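Local coordinates for protein Exo-poly-alpha-D-galacturonosidase (Thermotoga maritima, PDB 3JUR) that probably hydrolyses polygalacturonate from the chain end, as an exo-acting polygalacturonase of glycosyl hydrolase family 28, at residues D[121-126]-D[197-202]; D[318-323]-D[347-352]. All coordinates share one frame; numbering follows the deposited sequence.

Interaction 1 (D[121-126]-D[197-202])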
ATOM      1  N   ASP D 121      40.065  37.745   7.085  1.00 25.26           N
ATOM      2  CA  ASP D 121      40.914  37.463   8.257  1.00 25.86           C
ATOM      3  C   ASP D 121      40.425  38.164   9.532  1.00 25.97           C
ATOM      4  O   ASP D 121      41.223  38.556  10.389  1.00 26.10           O
ATOM      5  CB  ASP D 121      42.386  37.825   7.968  1.00 25.92           C
ATOM      6  CG  ASP D 121      43.054  36.858   7.001  1.00 26.87           C
ATOM      7  OD1 ASP D 121      42.816  35.630   7.110  1.00 27.65           O
ATOM      8  OD2 ASP D 121      43.831  37.326   6.137  1.00 26.94           O
ATOM      9  N   CYS D 122      39.113  38.325   9.640  1.00 26.19           N
ATOM     10  CA  CYS D 122      38.503  39.045  10.753  1.00 26.61           C
ATOM     11  C   CYS D 122      37.951  38.099  11.810  1.00 26.54           C
ATOM     12  O   CYS D 122      37.712  36.914  11.550  1.00 26.44           O
ATOM     13  CB  CYS D 122      37.380  39.954  10.247  1.00 26.58           C
ATOM     14  SG  CYS D 122      37.940  41.374   9.274  1.00 28.92           S
ATOM     15  N   GLU D 123      37.721  38.652  12.995  1.00 26.29           N
ATOM     16  CA  GLU D 123      37.217  37.908  14.132  1.00 26.31           C
ATOM     17  C   GLU D 123      36.077  38.705  14.768  1.00 26.05           C
ATOM     18  O   GLU D 123      36.148  39.935  14.834  1.00 25.88           O
ATOM     19  CB  GLU D 123      38.357  37.731  15.125  1.00 26.76           C
ATOM     20  CG  GLU D 123      38.085  36.827  16.303  1.00 27.90           C
ATOM     21  CD  GLU D 123      39.301  36.715  17.211  1.00 29.50           C
ATOM     22  OE1 GLU D 123      39.946  37.753  17.486  1.00 29.62           O
ATOM     23  OE2 GLU D 123      39.612  35.586  17.641  1.00 30.78           O
ATOM     24  N   ASN D 124      35.037  38.007  15.229  1.00 25.59           N
ATOM     25  CA  ASN D 124      33.887  38.622  15.914  1.00 25.55           C
ATOM     26  C   ASN D 124      33.187  39.675  15.057  1.00 25.57           C
ATOM     27  O   ASN D 124      33.239  40.873  15.352  1.00 25.78           O
ATOM     28  CB  ASN D 124      34.295  39.225  17.274  1.00 25.58           C
ATOM     29  CG  ASN D 124      35.140  38.278  18.109  1.00 25.59           C
ATOM     30  OD1 ASN D 124      34.861  37.082  18.193  1.00 24.63           O
ATOM     31  ND2 ASN D 124      36.183  38.815  18.732  1.00 24.56           N
ATOM     32  N   VAL D 125      32.555  39.221  13.982  1.00 25.32           N
ATOM     33  CA  VAL D 125      31.907  40.111  13.031  1.00 25.37           C
ATOM     34  C   VAL D 125      30.443  39.700  12.880  1.00 25.18           C
ATOM     35  O   VAL D 125      30.139  38.513  12.774  1.00 25.01           O
ATOM     36  CB  VAL D 125      32.651  40.115  11.668  1.00 25.46           C
ATOM     37  CG1 VAL D 125      31.907  40.957  10.643  1.00 26.05           C
ATOM     38  CG2 VAL D 125      34.071  40.658  11.834  1.00 25.54           C
ATOM     39  N   ALA D 126      29.535  40.675  12.903  1.00 24.83           N
ATOM     40  CA  ALA D 126      28.104  40.373  12.843  1.00 24.75           C
ATOM     41  C   ALA D 126      27.333  41.297  11.911  1.00 24.70           C
ATOM     42  O   ALA D 126      27.673  42.473  11.763  1.00 24.23           O
ATOM     43  CB  ALA D 126      27.493  40.403  14.240  1.00 24.63           C
ATOM     44  N   ARG D 197      38.167  33.550   5.643  1.00 25.14           N
ATOM     45  CA  ARG D 197      39.044  33.123   6.740  1.00 25.44           C
ATOM     46  C   ARG D 197      38.718  33.847   8.056  1.00 25.84           C
ATOM     47  O   ARG D 197      39.598  34.427   8.702  1.00 25.89           O
ATOM     48  CB  ARG D 197      40.528  33.289   6.372  1.00 25.43           C
ATOM     49  CG  ARG D 197      40.972  32.572   5.097  1.00 25.30           C
ATOM     50  CD  ARG D 197      42.500  32.540   4.994  1.00 25.41           C
ATOM     51  NE  ARG D 197      43.086  33.879   4.907  1.00 24.74           N
ATOM     52  CZ  ARG D 197      43.886  34.302   3.928  1.00 25.79           C
ATOM     53  NH1 ARG D 197      44.224  33.493   2.933  1.00 25.52           N
ATOM     54  NH2 ARG D 197      44.366  35.539   3.952  1.00 25.16           N
ATOM     55  N   CYS D 198      37.444  33.812   8.439  1.00 26.17           N
ATOM     56  CA  CYS D 198      36.985  34.519   9.628  1.00 26.52           C
ATOM     57  C   CYS D 198      36.588  33.561  10.743  1.00 26.30           C
ATOM     58  O   CYS D 198      36.265  32.404  10.490  1.00 26.40           O
ATOM     59  CB  CYS D 198      35.808  35.436   9.288  1.00 26.37           C
ATOM     60  SG  CYS D 198      36.216  36.765   8.161  1.00 29.00           S
ATOM     61  N   ARG D 199      36.617  34.068  11.971  1.00 26.22           N
ATOM     62  CA  ARG D 199      36.182  33.342  13.157  1.00 26.43           C
ATOM     63  C   ARG D 199      35.083  34.127  13.859  1.00 25.77           C
ATOM     64  O   ARG D 199      35.162  35.355  13.946  1.00 25.64           O
ATOM     65  CB  ARG D 199      37.357  33.168  14.126  1.00 26.92           C
ATOM     66  CG  ARG D 199      37.902  31.754  14.219  1.00 29.66           C
ATOM     67  CD  ARG D 199      39.147  31.679  15.114  1.00 32.47           C
ATOM     68  NE  ARG D 199      38.935  32.265  16.440  1.00 35.36           N
ATOM     69  CZ  ARG D 199      39.802  32.199  17.454  1.00 36.78           C
ATOM     70  NH1 ARG D 199      40.957  31.556  17.321  1.00 37.21           N
ATOM     71  NH2 ARG D 199      39.509  32.775  18.616  1.00 36.93           N
ATOM     72  N   ASN D 200      34.081  33.417  14.381  1.00 25.08           N
ATOM     73  CA  ASN D 200      32.996  34.014  15.182  1.00 24.61           C
ATOM     74  C   ASN D 200      32.189  35.029  14.382  1.00 24.70           C
ATOM     75  O   ASN D 200      32.367  36.249  14.525  1.00 24.65           O
ATOM     76  CB  ASN D 200      33.518  34.661  16.478  1.00 24.50           C
ATOM     77  CG  ASN D 200      34.499  33.780  17.228  1.00 23.83           C
ATOM     78  OD1 ASN D 200      34.495  32.560  17.086  1.00 22.63           O
ATOM     79  ND2 ASN D 200      35.352  34.402  18.033  1.00 23.67           N
ATOM     80  N   VAL D 201      31.302  34.515  13.542  1.00 24.04           N
ATOM     81  CA  VAL D 201      30.537  35.335  12.619  1.00 24.29           C
ATOM     82  C   VAL D 201      29.054  35.069  12.825  1.00 24.05           C
ATOM     83  O   VAL D 201      28.635  33.919  12.965  1.00 24.29           O
ATOM     84  CB  VAL D 201      30.935  35.040  11.148  1.00 24.52           C
ATOM     85  CG1 VAL D 201      29.968  35.695  10.177  1.00 25.43           C
ATOM     86  CG2 VAL D 201      32.368  35.502  10.871  1.00 24.93           C
ATOM     87  N   LEU D 202      28.271  36.140  12.849  1.00 23.79           N
ATOM     88  CA  LEU D 202      26.823  36.046  12.973  1.00 23.56           C
ATOM     89  C   LEU D 202      26.157  36.866  11.876  1.00 23.50           C
ATOM     90  O   LEU D 202      26.526  38.011  11.654  1.00 23.75           O
ATOM     91  CB  LEU D 202      26.378  36.546  14.353  1.00 23.20           C
ATOM     92  CG  LEU D 202      24.890  36.781  14.633  1.00 23.04           C
ATOM     93  CD1 LEU D 202      24.095  35.489  14.555  1.00 22.16           C
ATOM     94  CD2 LEU D 202      24.706  37.429  15.998  1.00 23.35           C
TER
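Asn124 lies alongside Asn200, the two side chains pointing the same way with their amide planes 17° apart, and Asn200 ND2 gives a straight, in-plane hydrogen bond of 2.7 Å to Asn124 OD1. Both have CG anti to the carbonyl carbon, which sets the amides side by side in nearly one plane at matching corners. The row runs on in both directions: Asn124 ND2 bonds to Asn79 OD1, and Asn200 OD1 accepts from Asn223 ND2. An alanine at Asn124 removes the acceptor of Asn200 ND2 and the donor to Asn79 OD1, and would probably break the amide row and loosen the turn.

Ahead of the corner, Arg197 grips Asp121 side-on. Arg197 NE reaches Asp121 OD1 at 2.8 Å and Arg197 NH2 reaches Asp121 OD2 at 2.9 Å, both on syn lone pairs, with carboxylate and guanidinium nearly coplanar. The neighbouring pair is built differently: Glu123 OE2 sits over the face of the Arg199 guanidinium, 3.0 Å from NH2, so charge alone joins them. Between the pairs, Cys198 SG receives a weak hydrogen bond from Cys122 N, at 3.6 Å.

The backbones stay in step: Asn124 N bonds to Arg199 O, and past the corner Leu202 N bonds to Val125 O. Like residues stacked on successive coils, with an asparagine ladder at the turn, mark the right-handed parallel beta-helix of family 28.

Interaction 2 (D[318-323]-D[347-352])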
ATOM      1  N   VAL D 318      11.704  22.539   6.070  1.00 21.26           N
ATOM      2  CA  VAL D 318      10.540  22.447   5.199  1.00 21.33           C
ATOM      3  C   VAL D 318      10.876  23.027   3.824  1.00 21.64           C
ATOM      4  O   VAL D 318      11.276  24.187   3.721  1.00 21.47           O
ATOM      5  CB  VAL D 318       9.319  23.157   5.809  1.00 21.29           C
ATOM      6  CG1 VAL D 318       8.153  23.190   4.803  1.00 20.25           C
ATOM      7  CG2 VAL D 318       8.885  22.449   7.110  1.00 20.62           C
ATOM      8  N   TYR D 319      10.705  22.207   2.788  1.00 21.57           N
ATOM      9  CA  TYR D 319      11.022  22.587   1.410  1.00 21.75           C
ATOM     10  C   TYR D 319       9.758  22.528   0.569  1.00 21.91           C
ATOM     11  O   TYR D 319       9.064  21.515   0.557  1.00 22.31           O
ATOM     12  CB  TYR D 319      12.080  21.643   0.836  1.00 21.72           C
ATOM     13  CG  TYR D 319      13.329  21.543   1.699  1.00 22.98           C
ATOM     14  CD1 TYR D 319      14.282  22.558   1.701  1.00 22.69           C
ATOM     15  CD2 TYR D 319      13.537  20.450   2.521  1.00 22.69           C
ATOM     16  CE1 TYR D 319      15.433  22.470   2.495  1.00 23.59           C
ATOM     17  CE2 TYR D 319      14.683  20.347   3.311  1.00 25.23           C
ATOM     18  CZ  TYR D 319      15.622  21.361   3.288  1.00 25.10           C
ATOM     19  OH  TYR D 319      16.738  21.257   4.075  1.00 26.51           O
ATOM     20  N   MET D 320       9.442  23.620  -0.112  1.00 21.88           N
ATOM     21  CA  MET D 320       8.219  23.693  -0.902  1.00 22.33           C
ATOM     22  C   MET D 320       8.507  24.165  -2.321  1.00 22.21           C
ATOM     23  O   MET D 320       9.164  25.188  -2.507  1.00 22.05           O
ATOM     24  CB  MET D 320       7.214  24.639  -0.251  1.00 22.59           C
ATOM     25  CG  MET D 320       6.590  24.108   1.035  1.00 25.01           C
ATOM     26  SD  MET D 320       5.253  25.157   1.670  1.00 27.59           S
ATOM     27  CE  MET D 320       4.361  25.566   0.183  1.00 27.17           C
ATOM     28  N   ASN D 321       8.007  23.405  -3.301  1.00 22.00           N
ATOM     29  CA  ASN D 321       8.056  23.743  -4.740  1.00 21.98           C
ATOM     30  C   ASN D 321       9.448  23.616  -5.368  1.00 21.87           C
ATOM     31  O   ASN D 321       9.624  23.903  -6.559  1.00 22.19           O
ATOM     32  CB  ASN D 321       7.457  25.134  -5.035  1.00 21.84           C
ATOM     33  CG  ASN D 321       6.081  25.348  -4.401  1.00 22.53           C
ATOM     34  OD1 ASN D 321       5.253  24.448  -4.360  1.00 23.02           O
ATOM     35  ND2 ASN D 321       5.838  26.560  -3.915  1.00 23.38           N
ATOM     36  N   VAL D 322      10.416  23.166  -4.571  1.00 21.56           N
ATOM     37  CA  VAL D 322      11.823  23.090  -4.982  1.00 21.79           C
ATOM     38  C   VAL D 322      12.060  22.016  -6.038  1.00 21.92           C
ATOM     39  O   VAL D 322      11.268  21.080  -6.173  1.00 22.15           O
ATOM     40  CB  VAL D 322      12.769  22.858  -3.770  1.00 21.72           C
ATOM     41  CG1 VAL D 322      12.574  23.959  -2.725  1.00 21.15           C
ATOM     42  CG2 VAL D 322      12.559  21.457  -3.143  1.00 21.72           C
ATOM     43  N   GLU D 323      13.150  22.148  -6.790  1.00 21.79           N
ATOM     44  CA  GLU D 323      13.462  21.141  -7.798  1.00 21.66           C
ATOM     45  C   GLU D 323      13.866  19.827  -7.151  1.00 21.68           C
ATOM     46  O   GLU D 323      13.493  18.752  -7.636  1.00 21.39           O
ATOM     47  CB  GLU D 323      14.566  21.621  -8.744  1.00 21.76           C
ATOM     48  CG  GLU D 323      14.119  22.706  -9.717  1.00 21.85           C
ATOM     49  CD  GLU D 323      15.207  23.088 -10.715  1.00 24.63           C
ATOM     50  OE1 GLU D 323      16.303  22.487 -10.677  1.00 25.40           O
ATOM     51  OE2 GLU D 323      14.964  23.990 -11.550  1.00 25.53           O
ATOM     52  N   VAL D 347      10.521  17.800   5.540  1.00 21.07           N
ATOM     53  CA  VAL D 347       9.295  17.762   4.755  1.00 20.90           C
ATOM     54  C   VAL D 347       9.569  18.447   3.421  1.00 20.90           C
ATOM     55  O   VAL D 347      10.132  19.542   3.379  1.00 21.38           O
ATOM     56  CB  VAL D 347       8.110  18.471   5.476  1.00 20.76           C
ATOM     57  CG1 VAL D 347       6.865  18.443   4.612  1.00 20.98           C
ATOM     58  CG2 VAL D 347       7.823  17.822   6.831  1.00 20.70           C
ATOM     59  N   ALA D 348       9.188  17.793   2.332  1.00 20.85           N
ATOM     60  CA  ALA D 348       9.318  18.375   1.000  1.00 21.33           C
ATOM     61  C   ALA D 348       7.996  18.241   0.270  1.00 21.54           C
ATOM     62  O   ALA D 348       7.496  17.140   0.081  1.00 22.06           O
ATOM     63  CB  ALA D 348      10.447  17.708   0.223  1.00 20.80           C
ATOM     64  N   VAL D 349       7.411  19.366  -0.123  1.00 21.72           N
ATOM     65  CA  VAL D 349       6.117  19.335  -0.805  1.00 21.79           C
ATOM     66  C   VAL D 349       6.176  19.949  -2.196  1.00 21.66           C
ATOM     67  O   VAL D 349       6.789  20.999  -2.398  1.00 21.28           O
ATOM     68  CB  VAL D 349       4.938  19.886   0.097  1.00 22.07           C
ATOM     69  CG1 VAL D 349       5.440  20.421   1.418  1.00 22.12           C
ATOM     70  CG2 VAL D 349       4.060  20.899  -0.618  1.00 22.18           C
ATOM     71  N   ASN D 350       5.571  19.251  -3.157  1.00 21.78           N
ATOM     72  CA  ASN D 350       5.576  19.654  -4.572  1.00 21.80           C
ATOM     73  C   ASN D 350       6.987  19.782  -5.172  1.00 21.50           C
ATOM     74  O   ASN D 350       7.308  20.770  -5.841  1.00 21.06           O
ATOM     75  CB  ASN D 350       4.749  20.932  -4.785  1.00 21.96           C
ATOM     76  CG  ASN D 350       3.255  20.704  -4.585  1.00 23.96           C
ATOM     77  OD1 ASN D 350       2.716  19.667  -4.970  1.00 26.49           O
ATOM     78  ND2 ASN D 350       2.576  21.681  -3.996  1.00 25.23           N
ATOM     79  N   VAL D 351       7.833  18.783  -4.903  1.00 21.21           N
ATOM     80  CA  VAL D 351       9.133  18.669  -5.568  1.00 20.91           C
ATOM     81  C   VAL D 351       8.916  18.476  -7.081  1.00 21.03           C
ATOM     82  O   VAL D 351       8.048  17.706  -7.483  1.00 20.99           O
ATOM     83  CB  VAL D 351       9.965  17.507  -4.980  1.00 20.92           C
ATOM     84  CG1 VAL D 351      11.287  17.349  -5.728  1.00 20.37           C
ATOM     85  CG2 VAL D 351      10.219  17.721  -3.480  1.00 19.93           C
ATOM     86  N   SER D 352       9.680  19.183  -7.916  1.00 21.42           N
ATOM     87  CA  SER D 352       9.472  19.109  -9.379  1.00 21.91           C
ATOM     88  C   SER D 352      10.409  18.153 -10.152  1.00 21.93           C
ATOM     89  O   SER D 352      10.005  17.597 -11.170  1.00 22.32           O
ATOM     90  CB  SER D 352       9.497  20.499 -10.013  1.00 21.69           C
ATOM     91  OG  SER D 352      10.771  21.092  -9.833  1.00 22.69           O
TER
HETATM   92  O   HOH W   1      10.673  23.610  -9.026  1.00 18.10           O
HETATM   93  O   HOH W   2       7.247  22.669  -8.211  1.00 36.48           O
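Backbone hydrogen bonds carry the pairing of strands 318-320 and 347-349, which run parallel, 9° apart. The backbone of Tyr319 is held through both its N and its O: its N bonds to Val347 O, and its O accepts from Val349 N, each at 2.8 Å. Asn321 N then meets Val349 O almost along the C=O axis, with an N-H...O angle of 175°. Beyond the strands the coils stay in register, and Ser352 N reaches Val322 O at 3.0 Å.

Apolar contacts follow the two faces. On that of Val318, Met320, Val347 and Val349, the CG of Met320 lies alongside CG1 of Val349 at 3.9 Å. The chi1 of Val349 is 5°, an eclipsed and therefore probably strained setting. This face packs on a second subunit, where Met320 meets Val318 of that subunit and Val349 meets its Val347. On the other face, Tyr319 and Ala348 bring their CB atoms to 4.3 Å, with the tyrosine also touching Val290 of the preceding coil.

Polar side chains and water take over at the turn. Asn321 and Asn350 point the same way with amide planes nearly parallel, yet Asn321 OD1 comes nearest to CB of Asn350, 3.6 Å away. Water joins the coils instead: one molecule donates to Asn321 O and accepts from Ser352 OG, while another donates to both Asn321 O and Asn350 O.

The chemistry therefore changes along the contact, from a greasy strand surface suited to burial against another subunit to a turn where water bridges Asn321 O to Asn350 O and to Ser352 OG, while Val322 O takes a backbone N-H.

From the N terminus, the chain first makes the corner at 121-126, then runs on through strand 132-134, an excursion with helix 161-173 and strand 193-196 before 197-202 returns to lie beside it, so interaction 1 closes a loop of 70 intervening residues. Only afterwards does interaction 2 open: 318-323 is met by 347-352 after 23 residues that contain strand but no helix. The two loops thus follow in series, neither nested nor crossed. The centres of interactions 1 and 2 lie about 33 Å apart, on opposite sides of the chain's centre. Interaction 1 ties earlier coils of the beta-helix together; interaction 2 joins later ones, where a second subunit packs.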